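PDB 2W1K: putative sortase from Streptococcus pneumoniae, which probably acts as a class C sortase transpeptidase, joining pilin subunits covalently as the pneumococcal pilus fibre is built. Local coordinates for residues Glu73-His85 against Met89-Leu101. Numbering follows the deposited sequence.
Sequences EIMEPVYLGADYH and MGLAHVDGTPLPL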
# COMPACT_ATOMS: atom_id res chain seq x y z
N GLU A 73 -11.44 6.09 -8.61
CA GLU A 73 -12.34 5.09 -8.08
C GLU A 73 -11.64 3.78 -7.82
O GLU A 73 -12.10 2.73 -8.17
CB GLU A 73 -13.52 4.93 -8.99
CG GLU A 73 -14.28 6.27 -9.06
CD GLU A 73 -15.47 6.23 -9.97
OE1 GLU A 73 -15.37 5.49 -10.96
OE2 GLU A 73 -16.48 6.93 -9.70
N ILE A 74 -10.55 3.86 -7.09
CA ILE A 74 -9.85 2.68 -6.62
C ILE A 74 -10.13 2.47 -5.15
O ILE A 74 -9.89 3.40 -4.34
CB ILE A 74 -8.36 2.90 -6.80
CG1 ILE A 74 -8.04 3.00 -8.31
CG2 ILE A 74 -7.51 1.71 -6.13
CD1 ILE A 74 -6.53 3.38 -8.61
N MET A 75 -10.63 1.29 -4.79
CA MET A 75 -10.83 0.95 -3.39
C MET A 75 -10.47 -0.55 -3.22
O MET A 75 -11.26 -1.37 -3.62
CB MET A 75 -12.30 1.24 -3.02
CG MET A 75 -12.69 0.95 -1.56
SD MET A 75 -14.43 1.21 -1.05
CE MET A 75 -15.01 2.71 -1.90
N GLU A 76 -9.31 -0.89 -2.63
CA GLU A 76 -8.83 -2.28 -2.67
C GLU A 76 -8.21 -2.77 -1.35
O GLU A 76 -7.56 -2.00 -0.62
CB GLU A 76 -7.72 -2.37 -3.73
CG GLU A 76 -8.09 -2.19 -5.16
CD GLU A 76 -9.00 -3.34 -5.69
OE1 GLU A 76 -8.94 -4.49 -5.17
OE2 GLU A 76 -9.81 -3.09 -6.60
N PRO A 77 -8.37 -4.05 -1.04
CA PRO A 77 -7.53 -4.60 0.02
C PRO A 77 -6.06 -4.54 -0.25
O PRO A 77 -5.58 -4.66 -1.40
CB PRO A 77 -7.98 -6.07 0.09
CG PRO A 77 -8.49 -6.30 -1.32
CD PRO A 77 -9.17 -5.10 -1.71
N VAL A 78 -5.29 -4.37 0.81
CA VAL A 78 -3.85 -4.52 0.64
C VAL A 78 -3.36 -5.79 1.37
O VAL A 78 -3.61 -5.98 2.65
CB VAL A 78 -3.08 -3.25 1.19
CG1 VAL A 78 -1.54 -3.39 1.02
CG2 VAL A 78 -3.64 -1.94 0.52
N TYR A 79 -2.63 -6.63 0.61
CA TYR A 79 -2.01 -7.84 1.21
C TYR A 79 -0.53 -7.65 1.48
O TYR A 79 0.11 -6.71 1.06
CB TYR A 79 -2.23 -9.08 0.32
CG TYR A 79 -3.70 -9.46 0.17
CD1 TYR A 79 -4.36 -10.24 1.09
CD2 TYR A 79 -4.43 -8.95 -0.88
CE1 TYR A 79 -5.70 -10.52 0.97
CE2 TYR A 79 -5.74 -9.21 -1.00
CZ TYR A 79 -6.37 -9.99 -0.09
OH TYR A 79 -7.69 -10.27 -0.34
N LEU A 80 0.04 -8.56 2.24
CA LEU A 80 1.48 -8.51 2.54
C LEU A 80 2.31 -9.45 1.66
O LEU A 80 2.23 -10.72 1.79
CB LEU A 80 1.70 -8.90 4.02
CG LEU A 80 0.98 -7.99 5.03
CD1 LEU A 80 1.34 -8.51 6.46
CD2 LEU A 80 1.43 -6.50 4.83
N GLY A 81 3.25 -8.86 0.91
CA GLY A 81 4.05 -9.66 -0.02
C GLY A 81 3.48 -9.78 -1.45
O GLY A 81 2.36 -10.17 -1.65
N ALA A 82 4.26 -9.39 -2.44
CA ALA A 82 3.69 -9.04 -3.69
C ALA A 82 4.05 -10.25 -4.56
O ALA A 82 5.03 -10.20 -5.22
CB ALA A 82 4.41 -7.72 -4.27
N ASP A 83 3.30 -11.34 -4.48
CA ASP A 83 3.52 -12.48 -5.40
C ASP A 83 2.31 -12.50 -6.37
O ASP A 83 1.37 -11.69 -6.28
CB ASP A 83 3.61 -13.79 -4.63
CG ASP A 83 2.44 -13.96 -3.68
OD1 ASP A 83 1.38 -13.32 -3.93
OD2 ASP A 83 2.56 -14.60 -2.61
N TYR A 84 2.32 -13.47 -7.27
CA TYR A 84 1.27 -13.66 -8.24
C TYR A 84 -0.06 -13.81 -7.58
O TYR A 84 -1.04 -13.28 -8.06
CB TYR A 84 1.57 -14.97 -9.02
CG TYR A 84 0.55 -15.35 -10.09
CD1 TYR A 84 0.79 -15.04 -11.48
CD2 TYR A 84 -0.66 -16.02 -9.77
CE1 TYR A 84 -0.13 -15.43 -12.53
CE2 TYR A 84 -1.60 -16.37 -10.81
CZ TYR A 84 -1.31 -16.06 -12.17
OH TYR A 84 -2.18 -16.40 -13.16
N HIS A 85 -0.11 -14.62 -6.51
CA HIS A 85 -1.33 -14.96 -5.81
C HIS A 85 -1.94 -13.70 -5.26
O HIS A 85 -3.09 -13.35 -5.61
CB HIS A 85 -0.99 -15.99 -4.72
CG HIS A 85 -2.07 -16.26 -3.73
ND1 HIS A 85 -1.85 -16.28 -2.36
CD2 HIS A 85 -3.40 -16.51 -3.89
CE1 HIS A 85 -2.99 -16.53 -1.73
NE2 HIS A 85 -3.94 -16.71 -2.63
N MET A 89 -5.27 -10.93 -6.35
CA MET A 89 -6.44 -10.64 -5.50
C MET A 89 -6.63 -9.20 -5.00
O MET A 89 -7.69 -8.90 -4.39
CB MET A 89 -6.57 -11.66 -4.32
CG MET A 89 -5.35 -11.85 -3.53
SD MET A 89 -5.35 -13.53 -2.72
CE MET A 89 -6.99 -13.49 -2.04
N GLY A 90 -5.69 -8.31 -5.28
CA GLY A 90 -5.74 -6.97 -4.71
C GLY A 90 -4.38 -6.34 -4.86
O GLY A 90 -3.63 -6.63 -5.86
N LEU A 91 -4.05 -5.40 -3.93
CA LEU A 91 -2.75 -4.67 -4.00
C LEU A 91 -1.86 -5.37 -3.02
O LEU A 91 -2.35 -6.11 -2.17
CB LEU A 91 -2.93 -3.21 -3.59
CG LEU A 91 -4.04 -2.53 -4.38
CD1 LEU A 91 -4.27 -1.13 -3.87
CD2 LEU A 91 -3.69 -2.58 -5.99
N ALA A 92 -0.55 -5.18 -3.09
CA ALA A 92 0.35 -5.99 -2.19
C ALA A 92 1.51 -5.16 -1.74
O ALA A 92 2.21 -4.58 -2.58
CB ALA A 92 0.86 -7.23 -2.86
N HIS A 93 1.76 -5.12 -0.41
CA HIS A 93 2.91 -4.42 0.09
C HIS A 93 4.17 -5.16 -0.38
O HIS A 93 4.19 -6.41 -0.46
CB HIS A 93 2.84 -4.34 1.61
CG HIS A 93 4.12 -3.91 2.23
ND1 HIS A 93 5.10 -4.81 2.60
CD2 HIS A 93 4.61 -2.66 2.51
CE1 HIS A 93 6.14 -4.15 3.05
NE2 HIS A 93 5.89 -2.85 3.01
N VAL A 94 5.20 -4.39 -0.77
CA VAL A 94 6.52 -4.91 -1.23
C VAL A 94 7.48 -5.18 -0.08
O VAL A 94 7.95 -4.28 0.61
CB VAL A 94 7.10 -3.94 -2.29
CG1 VAL A 94 8.52 -4.42 -2.79
CG2 VAL A 94 6.09 -3.95 -3.55
N ASP A 95 7.72 -6.47 0.17
CA ASP A 95 8.64 -6.88 1.21
C ASP A 95 9.98 -6.18 1.06
O ASP A 95 10.55 -6.10 -0.07
CB ASP A 95 8.82 -8.38 1.15
CG ASP A 95 9.71 -8.93 2.31
OD1 ASP A 95 9.42 -8.73 3.51
OD2 ASP A 95 10.76 -9.54 2.05
N GLY A 96 10.52 -5.70 2.19
CA GLY A 96 11.83 -5.15 2.25
C GLY A 96 11.62 -3.61 2.24
O GLY A 96 12.57 -2.83 2.32
N THR A 97 10.38 -3.17 2.08
CA THR A 97 10.06 -1.72 2.35
C THR A 97 9.19 -1.67 3.63
O THR A 97 8.45 -2.62 3.94
CB THR A 97 9.35 -1.01 1.19
OG1 THR A 97 7.99 -1.50 1.09
CG2 THR A 97 10.18 -1.28 -0.14
N PRO A 98 9.30 -0.57 4.39
CA PRO A 98 8.53 -0.49 5.60
C PRO A 98 7.02 -0.61 5.36
O PRO A 98 6.46 -0.20 4.32
CB PRO A 98 8.98 0.87 6.23
CG PRO A 98 9.36 1.73 4.94
CD PRO A 98 10.13 0.64 4.13
N LEU A 99 6.36 -1.12 6.35
CA LEU A 99 4.88 -0.97 6.41
C LEU A 99 4.53 0.53 6.68
O LEU A 99 5.35 1.30 7.24
CB LEU A 99 4.29 -1.89 7.53
CG LEU A 99 4.64 -3.37 7.21
CD1 LEU A 99 4.43 -4.30 8.49
CD2 LEU A 99 3.71 -3.96 6.08
N PRO A 100 3.32 0.93 6.29
CA PRO A 100 3.00 2.37 6.24
C PRO A 100 2.68 2.97 7.64
O PRO A 100 1.55 3.25 7.97
CB PRO A 100 1.76 2.40 5.26
CG PRO A 100 1.08 1.03 5.62
CD PRO A 100 2.27 0.10 5.57
N LEU A 101 3.71 3.11 8.50
CA LEU A 101 3.46 3.65 9.84
C LEU A 101 4.03 5.06 9.90
O LEU A 101 4.73 5.45 9.02
CB LEU A 101 4.18 2.81 10.91
CG LEU A 101 3.88 1.34 10.95
CD1 LEU A 101 4.78 0.71 12.08
CD2 LEU A 101 2.42 1.12 11.29
O HOH W 1 -9.91 -7.17 -4.81
O HOH W 2 -9.49 -9.99 -2.49
O HOH W 3 6.97 -8.58 -1.92
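Met89 holds its CG in the crowded position between backbone N and carbonyl carbon (chi1 51°), which with an extended chi2 sets SD between the Tyr79 and His85 rings; the bend at chi3 turns Met89 CE toward Tyr79 OH (3.7 Å). The Tyr79 ring reaches the thioether because CG stands beside its backbone N, anti to the carbonyl carbon (chi1 -63°). SD lies above the tyrosine face, 4.7 Å from the ring centroid, a rather distant Met-aromatic contact, while Met89 CG comes within 3.7 Å of Tyr79 CE2. Over one face of His85 the sulfur is closer, 3.9 Å from the ring centroid. A pliable, polarisable methionine suits this place between flat groups. Met89 O accepts hydrogen bonds from two waters, one also bonded to Tyr79 OH in the ring plane, the other to Glu76 OE1.

Just past the helix, Gly90 leaves helical angles with positive phi and, lacking a side chain, passes close to Pro77 O and the edge of the Tyr79 ring. Beyond it the strands pair in parallel. Leu91 N gives a nearly straight bond of 3.0 Å to Pro77 O, Leu91 O receives Tyr79 N, and Tyr79 O takes His93 N at 2.7 Å; the more bent Gly81 N to His93 O bond closes the ladder. Small Ala92 fits on the Tyr79 face of the sheet, its CB a tight 3.5 Å from Ala82 CA. On the other face Leu91 CD1 packs on Glu76 CB, and Leu99 CD2 touches Leu80 CD2 at 3.6 Å while sitting over the centre of the His93 ring, whose ND1 is hydrogen-bonded to Tyr54 OH.

Strand 74-80, helix 84-89 and strand 91-93 thus form a compact beta-alpha-beta unit, its parallel strands belonging to the eight-stranded beta-barrel characteristic of sortases.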